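Local structure of tRNA (cytosine(72)-C(5))-methyltransferase (Pyrococcus horikoshii, 5ZVE) at residues A[22-27]-A[365-370]; A[28-33]-A[284-289]; A[183-188]-A[372-377]; A[277-282]-A[322-327]. The protein methylates the C5 position of cytosine 72 in several tRNAs, using S-adenosyl-L-methionine as the methyl donor. One frame throughout, in Å; residues are numbered along the deposited sequence.

Contact 1 (A[22-27]-A[365-370])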
# COMPACT_ATOMS: atom_id res chain seq x y z
N ALA A 22 6.98 -17.35 10.28
CA ALA A 22 5.62 -17.32 9.76
C ALA A 22 4.64 -16.77 10.79
O ALA A 22 3.74 -16.01 10.47
CB ALA A 22 5.18 -18.71 9.31
N ASN A 23 4.82 -17.18 12.05
CA ASN A 23 3.94 -16.73 13.12
C ASN A 23 4.15 -15.25 13.43
O ASN A 23 3.19 -14.53 13.72
CB ASN A 23 4.15 -17.58 14.38
CG ASN A 23 3.42 -18.92 14.31
OD1 ASN A 23 2.37 -19.04 13.69
ND2 ASN A 23 3.98 -19.93 14.97
N LYS A 24 5.40 -14.81 13.37
CA LYS A 24 5.73 -13.40 13.60
C LYS A 24 5.19 -12.51 12.50
O LYS A 24 4.77 -11.38 12.75
CB LYS A 24 7.25 -13.21 13.71
CG LYS A 24 7.87 -13.73 14.99
CD LYS A 24 9.38 -13.82 14.87
CE LYS A 24 10.00 -14.36 16.15
NZ LYS A 24 11.48 -14.52 16.02
N ILE A 25 5.21 -13.01 11.27
CA ILE A 25 4.73 -12.25 10.12
C ILE A 25 3.21 -12.10 10.17
O ILE A 25 2.68 -11.00 10.02
CB ILE A 25 5.14 -12.92 8.80
CG1 ILE A 25 6.62 -12.66 8.51
CG2 ILE A 25 4.27 -12.43 7.64
CD1 ILE A 25 7.27 -13.73 7.65
N MET A 26 2.52 -13.20 10.42
CA MET A 26 1.06 -13.18 10.49
C MET A 26 0.57 -12.32 11.66
O MET A 26 -0.40 -11.59 11.52
CB MET A 26 0.51 -14.60 10.60
CG MET A 26 0.46 -15.32 9.27
SD MET A 26 -0.28 -16.96 9.38
CE MET A 26 0.94 -17.84 10.34
N LYS A 27 1.26 -12.41 12.79
CA LYS A 27 0.91 -11.60 13.95
C LYS A 27 0.98 -10.11 13.63
O LYS A 27 0.08 -9.34 13.96
CB LYS A 27 1.82 -11.91 15.14
CG LYS A 27 1.48 -11.10 16.39
CD LYS A 27 2.46 -11.35 17.51
CE LYS A 27 2.40 -10.24 18.56
NZ LYS A 27 3.48 -10.37 19.58
N TYR A 365 9.60 -7.18 5.31
CA TYR A 365 8.76 -7.96 6.20
C TYR A 365 8.20 -7.06 7.29
O TYR A 365 8.91 -6.16 7.76
CB TYR A 365 9.54 -9.11 6.82
CG TYR A 365 10.00 -10.15 5.83
CD1 TYR A 365 9.14 -11.16 5.41
CD2 TYR A 365 11.30 -10.14 5.33
CE1 TYR A 365 9.56 -12.12 4.51
CE2 TYR A 365 11.73 -11.10 4.43
CZ TYR A 365 10.85 -12.09 4.02
OH TYR A 365 11.26 -13.05 3.13
N PRO A 366 6.95 -7.29 7.70
CA PRO A 366 6.33 -6.44 8.73
C PRO A 366 7.03 -6.51 10.09
O PRO A 366 7.12 -5.49 10.77
CB PRO A 366 4.89 -6.99 8.82
CG PRO A 366 4.97 -8.39 8.31
CD PRO A 366 6.04 -8.36 7.24
N HIS A 367 7.50 -7.69 10.48
CA HIS A 367 8.12 -7.85 11.79
C HIS A 367 9.56 -7.38 11.81
O HIS A 367 10.09 -7.04 12.87
CB HIS A 367 8.03 -9.31 12.25
CG HIS A 367 8.82 -10.27 11.40
ND1 HIS A 367 8.64 -10.38 10.04
CD2 HIS A 367 9.77 -11.17 11.73
CE1 HIS A 367 9.47 -11.30 9.57
NE2 HIS A 367 10.16 -11.79 10.57
N LYS A 368 10.21 -7.35 10.65
CA LYS A 368 11.59 -6.89 10.58
C LYS A 368 11.73 -5.40 10.26
O LYS A 368 12.60 -4.73 10.80
CB LYS A 368 12.38 -7.70 9.54
CG LYS A 368 12.54 -9.17 9.89
CD LYS A 368 13.41 -9.88 8.86
CE LYS A 368 13.73 -11.31 9.29
NZ LYS A 368 14.47 -12.06 8.23
N HIS A 369 10.88 -4.87 9.38
CA HIS A 369 11.08 -3.52 8.88
C HIS A 369 9.95 -2.56 9.19
O HIS A 369 10.01 -1.39 8.81
CB HIS A 369 11.32 -3.55 7.37
CG HIS A 369 12.29 -4.61 6.95
ND1 HIS A 369 11.92 -5.69 6.17
CD2 HIS A 369 13.61 -4.76 7.20
CE1 HIS A 369 12.98 -6.45 5.95
NE2 HIS A 369 14.02 -5.91 6.57
N LEU A 370 8.91 -3.06 9.87
CA LEU A 370 7.82 -2.21 10.35
C LEU A 370 6.98 -1.68 9.19
O LEU A 370 6.30 -0.66 9.30
CB LEU A 370 8.37 -1.06 11.20
CG LEU A 370 8.68 -1.30 12.68
CD1 LEU A 370 9.33 -2.65 12.94
CD2 LEU A 370 9.57 -0.17 13.21
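The imidazole of His-367 meets Lys-24 and Ile-25, both at a slant that is neither face-on nor edge-on. One face of this ring carries Lys-368 CG, which sits 3.6 Å above the plane and toward the rim. Ile-25 makes the close approach to the ring: its CG1 is 3.3 Å from His-367 CE1. Lys-24 comes in at about a right angle and touches with its CB, 3.8 Å from His-367 CD2. With CG between the backbone N and the carbonyl carbon (chi1 65°), the His-367 ring starts out toward helix 19-29. The outer nitrogen of the ring, NE2, hydrogen-bonds to Glu-21 OE1, one helical turn before Ile-25. ND1 is buried here with no hydrogen-bond partner.

The second imidazole, His-369, is held at its edge. Tyr-365 N donates to His-369 ND1 over 2.9 Å, nearly straight at 172°, and lies close to the ring plane. Lys-368 CB sits over the centre of one face of this ring.

Ile-25 is the main apolar link. Its CD1 touches two rings, at 3.8 Å from His-367 CE1 and at 3.9 Å from Tyr-365 CD1. Its CG2 branch meets Pro-366 CG at 4.2 Å. Phe-17 of helix 7-17 packs on Ile-25 as well. Tyr-365 is the N-cap residue and Pro-366 starts the short helix. The arrangement is a helix-to-helix packing that joins helix 19-29, in the ferredoxin-like region, to helix 366-369 of the methyltransferase.

Contact 2 (A[28-33]-A[284-289])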
# COMPACT_ATOMS: atom_id res chain seq x y z
N LYS A 28 2.07 -9.70 12.99
CA LYS A 28 2.27 -8.29 12.67
C LYS A 28 1.38 -7.83 11.52
O LYS A 28 0.94 -6.68 11.49
CB LYS A 28 3.74 -8.02 12.34
CG LYS A 28 4.64 -8.06 13.57
CD LYS A 28 3.94 -7.45 14.77
CE LYS A 28 4.84 -7.40 15.99
NZ LYS A 28 4.14 -6.84 17.18
N LEU A 29 1.10 -8.74 10.58
CA LEU A 29 0.23 -8.44 9.45
C LEU A 29 -1.17 -8.02 9.91
O LEU A 29 -1.86 -7.27 9.21
CB LEU A 29 0.11 -9.64 8.51
CG LEU A 29 1.20 -9.84 7.45
CD1 LEU A 29 0.89 -11.08 6.60
CD2 LEU A 29 1.33 -8.61 6.57
N ARG A 30 -1.58 -8.50 11.08
CA ARG A 30 -2.91 -8.17 11.58
C ARG A 30 -2.99 -6.73 12.08
O ARG A 30 -4.08 -6.19 12.24
CB ARG A 30 -3.30 -9.12 12.72
CG ARG A 30 -4.80 -9.14 13.03
CD ARG A 30 -5.42 -10.41 12.53
NE ARG A 30 -6.88 -10.38 12.49
CZ ARG A 30 -7.68 -10.77 13.48
NH1 ARG A 30 -7.18 -11.23 14.62
NH2 ARG A 30 -9.00 -10.71 13.31
N GLU A 31 -1.83 -6.11 12.28
CA GLU A 31 -1.76 -4.76 12.83
C GLU A 31 -1.39 -3.73 11.77
O GLU A 31 -0.77 -4.07 10.75
CB GLU A 31 -0.74 -4.71 13.97
CG GLU A 31 -0.85 -5.82 15.00
CD GLU A 31 0.26 -5.76 16.04
OE1 GLU A 31 1.16 -4.90 15.89
OE2 GLU A 31 0.24 -6.56 16.99
N PRO A 32 -1.77 -2.46 11.99
CA PRO A 32 -1.33 -1.39 11.08
C PRO A 32 0.18 -1.22 11.15
O PRO A 32 0.79 -1.65 12.13
CB PRO A 32 -2.06 -0.15 11.61
CG PRO A 32 -3.15 -0.67 12.50
CD PRO A 32 -2.64 -1.95 13.07
N VAL A 33 0.77 -0.60 10.14
CA VAL A 33 2.21 -0.39 10.14
C VAL A 33 2.58 0.45 11.35
O VAL A 33 1.82 1.32 11.77
CB VAL A 33 2.70 0.28 8.84
CG1 VAL A 33 2.36 -0.60 7.63
CG2 VAL A 33 2.11 1.67 8.67
N LYS A 284 -4.25 -6.48 8.20
CA LYS A 284 -4.94 -7.63 7.63
C LYS A 284 -5.90 -8.22 8.66
O LYS A 284 -5.53 -9.11 9.43
CB LYS A 284 -3.93 -8.68 7.16
CG LYS A 284 -4.53 -9.82 6.36
CD LYS A 284 -5.08 -9.35 5.03
CE LYS A 284 -3.96 -8.94 4.09
NZ LYS A 284 -4.45 -8.73 2.70
N LEU A 285 -7.12 -7.69 8.70
CA LEU A 285 -8.14 -8.15 9.64
C LEU A 285 -8.51 -9.60 9.33
O LEU A 285 -8.50 -10.45 10.22
CB LEU A 285 -9.37 -7.25 9.60
CG LEU A 285 -9.34 -5.96 10.43
CD1 LEU A 285 -8.27 -4.99 9.95
CD2 LEU A 285 -10.70 -5.28 10.44
N TRP A 286 -8.86 -9.88 8.07
CA TRP A 286 -9.14 -11.24 7.63
C TRP A 286 -8.60 -11.44 6.23
O TRP A 286 -8.99 -10.73 5.30
CB TRP A 286 -10.64 -11.54 7.65
CG TRP A 286 -11.29 -11.26 8.97
CD1 TRP A 286 -11.99 -10.15 9.32
CD2 TRP A 286 -11.28 -12.11 10.13
NE1 TRP A 286 -12.42 -10.25 10.62
CE2 TRP A 286 -12.00 -11.44 11.14
CE3 TRP A 286 -10.73 -13.36 10.41
CZ2 TRP A 286 -12.19 -11.98 12.41
CZ3 TRP A 286 -10.92 -13.90 11.67
CH2 TRP A 286 -11.64 -13.21 12.66
N GLU A 287 -7.70 -12.40 6.07
CA GLU A 287 -7.12 -12.70 4.77
C GLU A 287 -8.07 -13.59 3.97
O GLU A 287 -8.40 -14.69 4.40
CB GLU A 287 -5.76 -13.39 4.92
CG GLU A 287 -5.09 -13.73 3.60
CD GLU A 287 -4.76 -12.50 2.77
OE1 GLU A 287 -5.47 -12.24 1.77
OE2 GLU A 287 -3.79 -11.78 3.11
N GLU A 288 -8.53 -13.10 2.82
CA GLU A 288 -9.49 -13.86 2.01
C GLU A 288 -8.83 -14.64 0.88
O GLU A 288 -9.33 -15.68 0.46
CB GLU A 288 -10.54 -12.91 1.42
CG GLU A 288 -11.29 -12.09 2.46
CD GLU A 288 -10.94 -10.62 2.39
OE1 GLU A 288 -9.85 -10.30 1.86
OE2 GLU A 288 -11.74 -9.78 2.86
N ARG A 289 -7.70 -14.14 0.39
CA ARG A 289 -7.02 -14.80 -0.73
C ARG A 289 -6.18 -15.97 -0.24
O ARG A 289 -5.65 -15.94 0.87
CB ARG A 289 -6.16 -13.80 -1.50
CG ARG A 289 -6.96 -12.98 -2.50
CD ARG A 289 -6.18 -11.79 -3.01
NE ARG A 289 -7.02 -10.87 -3.77
CZ ARG A 289 -6.63 -9.66 -4.17
NH1 ARG A 289 -5.41 -9.22 -3.88
NH2 ARG A 289 -7.46 -8.89 -4.86
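Two carbonyl oxygens carry the polar part of this contact. Leu-29 O accepts a hydrogen bond from Lys-284 N at 2.7 Å. Leu-285 O accepts one from Arg-30 NE at 2.8 Å, with an angle of 146° at the hydrogen. The NE donor is tilted 23° from the carbonyl plane of Leu-285. Arg-30 NH2 adds a weak bond to the same oxygen, at 3.1 Å, so NE and NH2 both hold Leu-285 O. Lys-284 O also lies at the guanidinium edge, 3.4 Å from Arg-30 CD. Further along the loop, Lys-284 NZ forms a salt bridge with Glu-287 OE2 at 3.1 Å and hydrogen-bonds to Ala-278 O.

The arginine then reaches Trp-286 in a cation-pi contact. Arg-30 CZ stands 4.7 Å from the centroid of the six-membered ring of Trp-286, almost straight above it. The two planes are 59° apart, and NH2 is the guanidinium atom nearest the ring, 3.5 Å from Trp-286 CZ2. The indole nitrogen NE1 hydrogen-bonds to Asp-129 OD2, which helps hold the ring.

The contact joins the last part of helix 19-29 and the residues after it, in the ferredoxin-like region, to the loop between strand 267-273 and helix 291-310 of the Rossmann-like methyltransferase fold. An alanine in place of Arg-30 would probably leave Leu-285 O without its two guanidinium donors and open a gap over the Trp-286 ring.

Packing is lighter around these bonds. Lys-284 CB comes 3.2 Å from Leu-29 O, alongside the backbone bond. The leucine itself also touches Pro-366. Arg-30 packs on Ala-4 and Leu-133.

Contact 3 (A[183-188]-A[372-377])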
# COMPACT_ATOMS: atom_id res chain seq x y z
N GLY A 183 3.90 3.96 1.33
CA GLY A 183 4.76 3.16 2.18
C GLY A 183 6.23 3.31 1.84
O GLY A 183 6.58 3.69 0.72
N LEU A 184 7.10 3.03 2.82
CA LEU A 184 8.54 3.09 2.61
C LEU A 184 8.99 2.18 1.45
O LEU A 184 9.69 2.64 0.55
CB LEU A 184 9.28 2.74 3.92
CG LEU A 184 10.80 2.51 3.93
CD1 LEU A 184 11.53 3.66 3.30
CD2 LEU A 184 11.32 2.31 5.34
N PRO A 185 8.58 0.89 1.45
CA PRO A 185 9.00 0.06 0.32
C PRO A 185 8.58 0.61 -1.05
O PRO A 185 9.37 0.56 -2.00
CB PRO A 185 8.33 -1.29 0.59
CG PRO A 185 7.38 -1.07 1.70
CD PRO A 185 7.87 0.09 2.47
N SER A 186 7.37 1.16 -1.15
CA SER A 186 6.91 1.73 -2.42
C SER A 186 7.77 2.91 -2.86
O SER A 186 8.03 3.08 -4.06
CB SER A 186 5.45 2.16 -2.31
OG SER A 186 4.59 1.04 -2.31
N MET A 187 8.23 3.72 -1.90
CA MET A 187 9.10 4.85 -2.20
C MET A 187 10.48 4.40 -2.66
O MET A 187 11.06 4.96 -3.59
CB MET A 187 9.21 5.75 -0.98
CG MET A 187 7.98 6.58 -0.72
SD MET A 187 8.35 7.87 0.49
CE MET A 187 8.11 6.98 2.03
N VAL A 188 11.02 3.38 -1.99
CA VAL A 188 12.30 2.79 -2.39
C VAL A 188 12.23 2.30 -3.84
O VAL A 188 13.19 2.45 -4.60
CB VAL A 188 12.69 1.62 -1.46
CG1 VAL A 188 13.97 0.97 -1.93
CG2 VAL A 188 12.85 2.11 -0.03
N GLN A 372 4.68 -2.81 5.30
CA GLN A 372 3.92 -3.86 4.64
C GLN A 372 4.88 -4.90 4.08
O GLN A 372 6.06 -4.60 3.83
CB GLN A 372 3.05 -3.27 3.53
CG GLN A 372 1.86 -2.50 4.09
CD GLN A 372 0.94 -1.94 3.02
OE1 GLN A 372 -0.27 -1.86 3.21
NE2 GLN A 372 1.51 -1.54 1.89
N GLY A 373 4.39 -6.12 3.89
CA GLY A 373 5.15 -7.13 3.19
C GLY A 373 5.31 -6.67 1.76
O GLY A 373 4.36 -6.17 1.15
N PHE A 374 6.51 -6.82 1.20
CA PHE A 374 6.80 -6.20 -0.08
C PHE A 374 7.94 -6.90 -0.79
O PHE A 374 8.70 -7.65 -0.18
CB PHE A 374 7.13 -4.72 0.12
CG PHE A 374 6.70 -3.84 -1.01
CD1 PHE A 374 5.41 -3.34 -1.07
CD2 PHE A 374 7.60 -3.48 -2.01
CE1 PHE A 374 5.01 -2.52 -2.10
CE2 PHE A 374 7.20 -2.66 -3.04
CZ PHE A 374 5.91 -2.18 -3.09
N PHE A 375 8.07 -6.64 -2.08
CA PHE A 375 9.08 -7.29 -2.89
C PHE A 375 9.53 -6.37 -4.02
O PHE A 375 8.70 -5.75 -4.68
CB PHE A 375 8.55 -8.61 -3.45
CG PHE A 375 9.53 -9.34 -4.33
CD1 PHE A 375 10.53 -10.12 -3.77
CD2 PHE A 375 9.46 -9.23 -5.71
CE1 PHE A 375 11.44 -10.78 -4.57
CE2 PHE A 375 10.36 -9.90 -6.52
CZ PHE A 375 11.35 -10.68 -5.95
N ILE A 376 10.83 -6.28 -4.24
CA ILE A 376 11.39 -5.42 -5.29
C ILE A 376 12.49 -6.14 -6.05
O ILE A 376 13.46 -6.61 -5.45
CB ILE A 376 11.98 -4.11 -4.72
CG1 ILE A 376 10.99 -3.40 -3.79
CG2 ILE A 376 12.40 -3.18 -5.86
CD1 ILE A 376 11.56 -2.10 -3.18
N ALA A 377 12.35 -6.22 -7.37
CA ALA A 377 13.39 -6.75 -8.23
C ALA A 377 13.80 -5.73 -9.28
O ALA A 377 12.95 -5.09 -9.89
CB ALA A 377 12.92 -8.04 -8.90
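Ser-186 OG touches the tip of the Phe-374 ring, 3.6 Å from CZ and equally near CE1. The same oxygen hydrogen-bonds to Lys-211 NZ, a residue of the S-adenosyl-L-methionine site. The serine thus meets both an aromatic ring and an ammonium group.

Pro-185 supplies most of the packing. Its CB lies over one face of the Phe-374 ring, 3.7 Å from the ring centroid, in a CH-pi contact displaced toward the rim. The nearest ring atom is Phe-374 CG, 3.4 Å from Pro-185 CB. The Ser-186 N group lies farther off, above the same face. At the edge of the ring, in its plane, is Ile-376 CG1.

Ile-376 CD1 closes the far end. It sits 3.6 Å from Pro-185 O and 4.1 Å from Val-188 CG1, crossing the valine at about a right angle. Pro-185 O accepts a hydrogen bond from Thr-189 OG1. Helix 184-188 runs almost parallel to strand 374-377, with axes 9.0 Å apart.

An alanine in place of Phe-374 would probably open a gap under Pro-185 and leave the Ser-186 hydroxyl without its aromatic neighbour. The contact is mainly apolar, with the serine hydroxyl at its rim turned to a cofactor-site lysine, while the ring lies close to Cys-323, the predicted nucleophile.

Contact 4 (A[277-282]-A[322-327])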
# COMPACT_ATOMS: atom_id res chain seq x y z
N THR A 277 -1.68 -10.70 -5.14
CA THR A 277 -2.58 -11.21 -4.11
C THR A 277 -2.61 -10.31 -2.87
O THR A 277 -3.48 -10.47 -2.00
CB THR A 277 -2.17 -12.64 -3.70
OG1 THR A 277 -0.76 -12.68 -3.43
CG2 THR A 277 -2.47 -13.62 -4.82
N ALA A 278 -1.67 -9.36 -2.80
CA ALA A 278 -1.62 -8.36 -1.73
C ALA A 278 -1.52 -8.98 -0.34
O ALA A 278 -2.05 -8.44 0.63
CB ALA A 278 -2.83 -7.44 -1.80
N LEU A 279 -0.82 -10.11 -0.24
CA LEU A 279 -0.68 -10.82 1.03
C LEU A 279 0.09 -10.00 2.07
O LEU A 279 0.03 -10.30 3.26
CB LEU A 279 0.01 -12.17 0.80
CG LEU A 279 -0.74 -13.16 -0.10
CD1 LEU A 279 0.09 -14.40 -0.38
CD2 LEU A 279 -2.09 -13.55 0.51
N GLY A 280 0.80 -8.98 1.62
CA GLY A 280 1.64 -8.18 2.51
C GLY A 280 1.00 -6.93 3.07
O GLY A 280 1.59 -6.25 3.90
N VAL A 281 -0.21 -6.60 2.62
CA VAL A 281 -0.81 -5.33 2.99
C VAL A 281 -1.30 -5.34 4.43
O VAL A 281 -1.71 -6.37 4.96
CB VAL A 281 -1.98 -4.94 2.04
CG1 VAL A 281 -1.52 -4.97 0.59
CG2 VAL A 281 -3.17 -5.84 2.25
N ARG A 282 -1.22 -4.18 5.07
CA ARG A 282 -1.60 -4.04 6.46
C ARG A 282 -2.58 -2.88 6.61
O ARG A 282 -2.53 -1.92 5.85
CB ARG A 282 -0.35 -3.82 7.33
CG ARG A 282 0.66 -4.96 7.22
CD ARG A 282 1.96 -4.62 7.93
NE ARG A 282 1.80 -4.66 9.38
CZ ARG A 282 2.72 -4.26 10.24
NH1 ARG A 282 3.88 -3.79 9.81
NH2 ARG A 282 2.49 -4.34 11.54
N THR A 322 5.87 -6.02 -5.95
CA THR A 322 4.56 -6.44 -5.47
C THR A 322 4.42 -6.13 -3.98
O THR A 322 5.42 -5.97 -3.28
CB THR A 322 4.32 -7.95 -5.67
OG1 THR A 322 5.07 -8.69 -4.70
CG2 THR A 322 4.71 -8.40 -7.08
N CYS A 323 3.18 -6.05 -3.52
CA CYS A 323 2.90 -5.97 -2.09
C CYS A 323 2.40 -7.33 -1.60
O CYS A 323 1.42 -7.41 -0.87
CB CYS A 323 1.87 -4.87 -1.79
SG CYS A 323 0.25 -5.09 -2.56
N THR A 324 3.09 -8.39 -2.00
CA THR A 324 2.71 -9.73 -1.60
C THR A 324 3.93 -10.52 -1.13
O THR A 324 5.06 -10.18 -1.44
CB THR A 324 2.02 -10.49 -2.75
OG1 THR A 324 1.27 -11.58 -2.22
CG2 THR A 324 3.04 -11.01 -3.76
N LEU A 325 3.68 -11.57 -0.36
CA LEU A 325 4.75 -12.36 0.23
C LEU A 325 5.09 -13.64 -0.54
O LEU A 325 6.14 -14.23 -0.32
CB LEU A 325 4.37 -12.73 1.66
CG LEU A 325 4.16 -11.55 2.61
CD1 LEU A 325 3.37 -11.99 3.82
CD2 LEU A 325 5.50 -10.99 3.01
N SER A 326 4.20 -14.06 -1.44
CA SER A 326 4.32 -15.38 -2.06
C SER A 326 5.62 -15.55 -2.84
O SER A 326 6.17 -14.58 -3.38
CB SER A 326 3.13 -15.66 -2.98
OG SER A 326 3.27 -14.98 -4.21
N TYR A 327 6.12 -16.78 -2.88
CA TYR A 327 7.29 -17.08 -3.68
C TYR A 327 6.97 -16.97 -5.17
O TYR A 327 7.72 -16.34 -5.92
CB TYR A 327 7.82 -18.49 -3.37
CG TYR A 327 9.11 -18.80 -4.09
CD1 TYR A 327 10.34 -18.48 -3.52
CD2 TYR A 327 9.10 -19.39 -5.34
CE1 TYR A 327 11.52 -18.75 -4.19
CE2 TYR A 327 10.27 -19.67 -6.01
CZ TYR A 327 11.48 -19.35 -5.43
OH TYR A 327 12.65 -19.62 -6.10
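Thr-324 and Leu-279 meet where two catalytic-domain loops of the RsmB/NOP methyltransferase fold come together. Each loop follows a strand of the Rossmann-like sheet, and one of them carries Cys-323, the predicted nucleophile.

The tight part is built on Thr-324 OG1. It donates to Thr-277 OG1 at 2.6 Å and accepts a hydrogen bond from Leu-279 N at 3.2 Å. The first torsion sets this oxygen anti to the backbone N (chi1 -160°), beside the carbonyl carbon. Thr-277 OG1 has a second partner, Glu-329 OE2, which also hydrogen-bonds to Ser-326 OG. Leu-279 lies alongside Thr-324, its CG 3.3 Å from the same oxygen. Next to it Gly-280 N bonds to Cys-323 O at 3.0 Å. A CB on Gly-280 would come tight against that carbonyl. Gly-280 belongs to a type I turn from Ala-278 to Val-281.

The other side is looser and partly exposed. Here the touches between the two loops at Cys-323 SG are apolar. The Cys-323 side chain lies about 7 Å from the bound S-adenosyl-L-homocysteine. Ala-278 CB is 3.9 Å from Cys-323 SG, and Cys-276 touches Cys-323 as well. Val-281 CG1 comes closer, 3.6 Å from Cys-323 SG.

In the fold
Contacts 1 and 2 follow each other on helix 19-29, their centres about 11 Å apart. Together they set the ferredoxin-like part against the methyltransferase. Contact 4 holds the predicted nucleophile, Cys-323, and touches both: Arg-282 NE bonds to Glu-31 O of contact 2, at 3.0 Å, and Leu-325 packs on Ile-25 of contact 1. Contact 3 adjoins contact 4: a probable hydrogen bond from Phe-375 N to Thr-322 O (3.0 Å) joins two sheet strands, and one from Gly-373 N to Gly-280 O (2.8 Å) ties the loops beside them. The Ser-186 side chain of contact 3 lies about 6 Å from the bound S-adenosyl-L-homocysteine. The Lys-284 side chain is about 13 Å from the bound S-adenosyl-L-homocysteine.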